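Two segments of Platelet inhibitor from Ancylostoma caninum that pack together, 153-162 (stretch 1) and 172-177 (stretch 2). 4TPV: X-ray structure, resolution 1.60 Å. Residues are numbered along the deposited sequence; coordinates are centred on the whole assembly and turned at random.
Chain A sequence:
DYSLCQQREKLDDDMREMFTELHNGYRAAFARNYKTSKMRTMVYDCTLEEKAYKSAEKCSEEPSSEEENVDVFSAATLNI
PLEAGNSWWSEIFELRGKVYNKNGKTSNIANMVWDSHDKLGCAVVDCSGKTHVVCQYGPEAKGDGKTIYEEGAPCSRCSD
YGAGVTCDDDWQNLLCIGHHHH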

ATOM      1  N   ALA A 153      11.849  -7.945  16.353  1.00 15.26           N
ATOM      2  CA  ALA A 153      10.998  -7.086  17.184  1.00 16.98           C
ATOM      3  C   ALA A 153      10.545  -5.867  16.398  1.00 16.99           C
ATOM      4  O   ALA A 153      11.362  -5.215  15.770  1.00 12.80           O
ATOM      5  N   PRO A 154       9.244  -5.574  16.416  1.00 13.62           N
ATOM      6  CA  PRO A 154       8.800  -4.405  15.650  1.00 10.07           C
ATOM      7  C   PRO A 154       9.572  -3.138  16.050  1.00 12.43           C
ATOM      8  O   PRO A 154       9.939  -2.928  17.226  1.00 13.48           O
ATOM      9  N   CYS A 155       9.883  -2.339  15.036  1.00 11.30           N
ATOM     10  CA  CYS A 155      10.629  -1.092  15.191  1.00 13.20           C
ATOM     11  C   CYS A 155      12.097  -1.245  15.583  1.00 13.89           C
ATOM     12  O   CYS A 155      12.814  -0.254  15.678  1.00 16.01           O
ATOM     13  N   SER A 156      12.579  -2.474  15.755  1.00 11.75           N
ATOM     14  CA  SER A 156      13.954  -2.662  16.172  1.00 13.46           C
ATOM     15  C   SER A 156      14.958  -2.220  15.106  1.00 18.36           C
ATOM     16  O   SER A 156      16.134  -2.023  15.408  1.00 17.31           O
ATOM     17  N   ARG A 157      14.506  -2.063  13.866  1.00 13.52           N
ATOM     18  CA  ARG A 157      15.433  -1.672  12.811  1.00 17.33           C
ATOM     19  C   ARG A 157      14.980  -0.426  12.044  1.00 14.18           C
ATOM     20  O   ARG A 157      15.396  -0.233  10.917  1.00 13.19           O
ATOM     21  N   CYS A 158      14.145   0.411  12.656  1.00 14.87           N
ATOM     22  CA  CYS A 158      13.777   1.697  12.049  1.00 14.33           C
ATOM     23  C   CYS A 158      14.998   2.528  11.612  1.00 15.80           C
ATOM     24  O   CYS A 158      14.965   3.227  10.599  1.00 14.65           O
ATOM     25  N   SER A 159      16.083   2.440  12.366  1.00 13.99           N
ATOM     26  CA  SER A 159      17.258   3.259  12.065  1.00 13.67           C
ATOM     27  C   SER A 159      17.967   2.840  10.767  1.00 14.31           C
ATOM     28  O   SER A 159      18.810   3.570  10.259  1.00 17.88           O
ATOM     29  N   ASP A 160      17.632   1.667  10.245  1.00 13.70           N
ATOM     30  CA  ASP A 160      18.132   1.243   8.937  1.00 13.69           C
ATOM     31  C   ASP A 160      17.769   2.236   7.845  1.00 13.37           C
ATOM     32  O   ASP A 160      18.449   2.311   6.825  1.00 16.91           O
ATOM     33  N   TYR A 161      16.674   2.964   8.047  1.00 13.63           N
ATOM     34  CA  TYR A 161      16.199   3.943   7.071  1.00 12.89           C
ATOM     35  C   TYR A 161      16.907   5.288   7.188  1.00 16.37           C
ATOM     36  O   TYR A 161      16.695   6.188   6.369  1.00 18.45           O
ATOM     37  N   GLY A 162      17.745   5.424   8.207  1.00 15.62           N
ATOM     38  CA  GLY A 162      18.571   6.604   8.361  1.00 18.92           C
ATOM     39  C   GLY A 162      17.817   7.822   8.843  1.00 16.71           C
ATOM     40  O   GLY A 162      16.871   7.708   9.616  1.00 18.35           O
ATOM     41  N   GLN A 172       0.812   2.060  17.317  1.00 12.95           N
ATOM     42  CA  GLN A 172       1.078   1.095  18.389  1.00 13.88           C
ATOM     43  C   GLN A 172       2.559   0.733  18.497  1.00 16.14           C
ATOM     44  O   GLN A 172       2.913  -0.351  18.961  1.00 13.36           O
ATOM     45  N   ASN A 173       3.426   1.673  18.123  1.00 12.85           N
ATOM     46  CA  ASN A 173       4.864   1.430  18.111  1.00 14.54           C
ATOM     47  C   ASN A 173       5.252   0.161  17.346  1.00 10.19           C
ATOM     48  O   ASN A 173       6.192  -0.554  17.733  1.00 12.75           O
ATOM     49  N   LEU A 174       4.559  -0.064  16.236  1.00 11.39           N
ATOM     50  CA  LEU A 174       4.812  -1.206  15.374  1.00 11.36           C
ATOM     51  C   LEU A 174       5.469  -0.795  14.073  1.00 15.09           C
ATOM     52  O   LEU A 174       6.131  -1.617  13.429  1.00 12.68           O
ATOM     53  N   LEU A 175       5.271   0.471  13.687  1.00 11.05           N
ATOM     54  CA  LEU A 175       5.706   0.980  12.385  1.00 11.85           C
ATOM     55  C   LEU A 175       6.756   2.079  12.532  1.00  9.67           C
ATOM     56  O   LEU A 175       6.906   2.672  13.594  1.00 12.93           O
ATOM     57  N   CYS A 176       7.499   2.322  11.459  1.00 10.65           N
ATOM     58  CA  CYS A 176       8.545   3.350  11.460  1.00  9.53           C
ATOM     59  C   CYS A 176       8.076   4.577  10.721  1.00 10.02           C
ATOM     60  O   CYS A 176       7.605   4.469   9.604  1.00 11.80           O
ATOM     61  N   ILE A 177       8.244   5.756  11.320  1.00  9.54           N
ATOM     62  CA  ILE A 177       7.805   7.009  10.676  1.00  9.99           C
ATOM     63  C   ILE A 177       8.954   8.003  10.486  1.00 13.31           C
ATOM     64  O   ILE A 177       9.858   8.089  11.310  1.00 10.76           O
TER

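This is a small, covalently fastened contact between a turn-rich loop and a short segment leading into a strand, held by one disulfide, a few apolar side-chain contacts and one bridging water, with no direct hydrogen bond from stretch to stretch. About 313 Å² is buried in all, counting both sides.

The backbones set the register: Pro-154 lies beside Leu-174, their CA atoms 5.1 Å apart, and Cys-158 beside Cys-176, with CA to CA at 5.5 Å. At the second pair both CA-to-CB bonds point toward the opposing stretch and both chi1 angles sit in the m well (-70° for Cys-158, -55° for Cys-176). The sulfurs therefore meet, SG of Cys-158 to SG of Cys-176 at 2.0 Å, with a chi3 of -84°, close to the right angle a disulfide prefers. Tyr-161, also m at chi1, comes up beside this bridge, its CE2 4.3 Å from SG of Cys-176. The sulfur lies near the plane of the ring, so the tyrosine offers its edge; its hydroxyl is satisfied elsewhere in the structure.

Cys-155 points in as well, with chi1 at -82° (m), but its sulfur is bonded covalently to a group elsewhere in the structure. Across this contact it packs against backbone: SG of Cys-155 lies 3.2 Å from O of Leu-175 and 3.5 Å from O of Asn-173.

At the other end, Pro-154 points toward Leu-174, and its CB touches CD2 of that leucine at 3.6 Å. The leucine starts out facing away, yet its m, t rotamer brings the tip back to the proline. Leu-175, also m, t, points away and leaves the contact mainly to its backbone.

The polar link is indirect. Water 1 accepts from N of Cys-155 at 2.9 Å and donates to O of Leu-174 at 2.7 Å, joining two backbone groups that make no direct bond across the gap.

Polar side chains of stretch 1 bond within that stretch. OG of Ser-156 (chi1 p) donates to O of Ala-153 at 2.6 Å, the same carbonyl that takes the backbone N of Ser-156 at 3.0 Å, closing the type II turn twice over. Arg-157 starts sideways and its far end runs clear of stretch 2, where it forms a salt bridge with Asp-160, NE of Arg-157 to OD2 of Asp-160 at 2.8 Å. The rule to read here is economical: turns and local polar bonds shape the loop, while inward cysteines, a proline, a tyrosine edge and a returning leucine make the contact.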

ATOM      1  CB  ALA A 153      11.746  -6.649  18.428  1.00 17.08           C
ATOM      2  CB  PRO A 154       7.308  -4.330  15.989  1.00 16.00           C
ATOM      3  CG  PRO A 154       6.930  -5.808  16.155  1.00 16.47           C
ATOM      4  CD  PRO A 154       8.106  -6.366  16.922  1.00 13.12           C
ATOM      5  CB  CYS A 155       9.938  -0.180  16.207  1.00 12.27           C
ATOM      6  SG  CYS A 155       8.571   0.774  15.515  1.00 15.03           S
ATOM      7  CB  SER A 156      14.194  -4.136  16.548  1.00 13.77           C
ATOM      8  OG  SER A 156      13.956  -4.993  15.442  1.00 12.94           O
ATOM      9  CB  ARG A 157      15.658  -2.842  11.840  1.00 15.43           C
ATOM     10  CG  ARG A 157      16.505  -3.961  12.462  1.00 16.92           C
ATOM     11  CD  ARG A 157      16.689  -5.141  11.526  1.00 17.64           C
ATOM     12  NE  ARG A 157      17.456  -4.817  10.318  1.00 20.84           N
ATOM     13  CZ  ARG A 157      17.816  -5.717   9.404  1.00 21.15           C
ATOM     14  NH1 ARG A 157      17.488  -6.995   9.562  1.00 21.82           N
ATOM     15  NH2 ARG A 157      18.496  -5.343   8.330  1.00 25.95           N
ATOM     16  CB  CYS A 158      12.922   2.524  13.017  1.00 15.80           C
ATOM     17  SG  CYS A 158      11.258   1.859  13.264  1.00 17.81           S
ATOM     18  CB  SER A 159      18.245   3.231  13.234  1.00 20.89           C
ATOM     19  OG  SER A 159      18.775   1.936  13.435  1.00 27.60           O
ATOM     20  CB  ASP A 160      17.572  -0.129   8.553  1.00 14.59           C
ATOM     21  CG  ASP A 160      18.259  -1.268   9.265  1.00 18.28           C
ATOM     22  OD1 ASP A 160      19.089  -1.023  10.178  1.00 19.14           O
ATOM     23  OD2 ASP A 160      17.944  -2.420   8.914  1.00 19.79           O
ATOM     24  CB  TYR A 161      14.691   4.125   7.219  1.00 14.28           C
ATOM     25  CG  TYR A 161      13.933   2.856   6.916  1.00 11.79           C
ATOM     26  CD1 TYR A 161      14.008   2.267   5.662  1.00 10.24           C
ATOM     27  CD2 TYR A 161      13.163   2.224   7.893  1.00  9.80           C
ATOM     28  CE1 TYR A 161      13.320   1.102   5.379  1.00 10.70           C
ATOM     29  CE2 TYR A 161      12.461   1.062   7.615  1.00 10.73           C
ATOM     30  CZ  TYR A 161      12.549   0.495   6.364  1.00  9.03           C
ATOM     31  OH  TYR A 161      11.866  -0.670   6.077  1.00 12.07           O
ATOM     32  CB  GLN A 172       0.225  -0.175  18.194  1.00 15.77           C
ATOM     33  CG  GLN A 172      -1.298   0.086  18.138  1.00 15.42           C
ATOM     34  CD  GLN A 172      -1.783   0.573  16.741  1.00 20.99           C
ATOM     35  OE1 GLN A 172      -1.506  -0.061  15.720  1.00 21.14           O
ATOM     36  NE2 GLN A 172      -2.513   1.688  16.709  1.00 21.60           N
ATOM     37  CB  ASN A 173       5.396   1.385  19.540  1.00 13.83           C
ATOM     38  CG  ASN A 173       5.319   2.736  20.206  1.00 24.24           C
ATOM     39  OD1 ASN A 173       4.531   2.939  21.125  1.00 33.52           O
ATOM     40  ND2 ASN A 173       6.114   3.687  19.716  1.00 20.62           N
ATOM     41  CB  LEU A 174       3.508  -1.943  15.054  1.00  8.92           C
ATOM     42  CG  LEU A 174       2.900  -2.739  16.210  1.00 12.97           C
ATOM     43  CD1 LEU A 174       1.483  -3.161  15.865  1.00 14.82           C
ATOM     44  CD2 LEU A 174       3.781  -3.949  16.539  1.00 15.31           C
ATOM     45  CB  LEU A 175       4.497   1.506  11.590  1.00  8.87           C
ATOM     46  CG  LEU A 175       3.279   0.582  11.454  1.00  9.56           C
ATOM     47  CD1 LEU A 175       2.218   1.196  10.547  1.00 11.36           C
ATOM     48  CD2 LEU A 175       3.692  -0.809  10.969  1.00 11.55           C
ATOM     49  CB  CYS A 176       9.813   2.844  10.787  1.00  9.37           C
ATOM     50  SG  CYS A 176      10.486   1.312  11.446  1.00 14.71           S
ATOM     51  CB  ILE A 177       6.677   7.668  11.507  1.00 11.14           C
ATOM     52  CG1 ILE A 177       6.046   8.851  10.767  1.00 18.22           C
ATOM     53  CG2 ILE A 177       7.166   8.076  12.901  1.00 11.56           C
ATOM     54  CD1 ILE A 177       5.279   8.466   9.532  1.00 18.27           C
TER
HETATM   55  O   HOH W   1       8.438  -2.657  12.501  1.00 13.58           O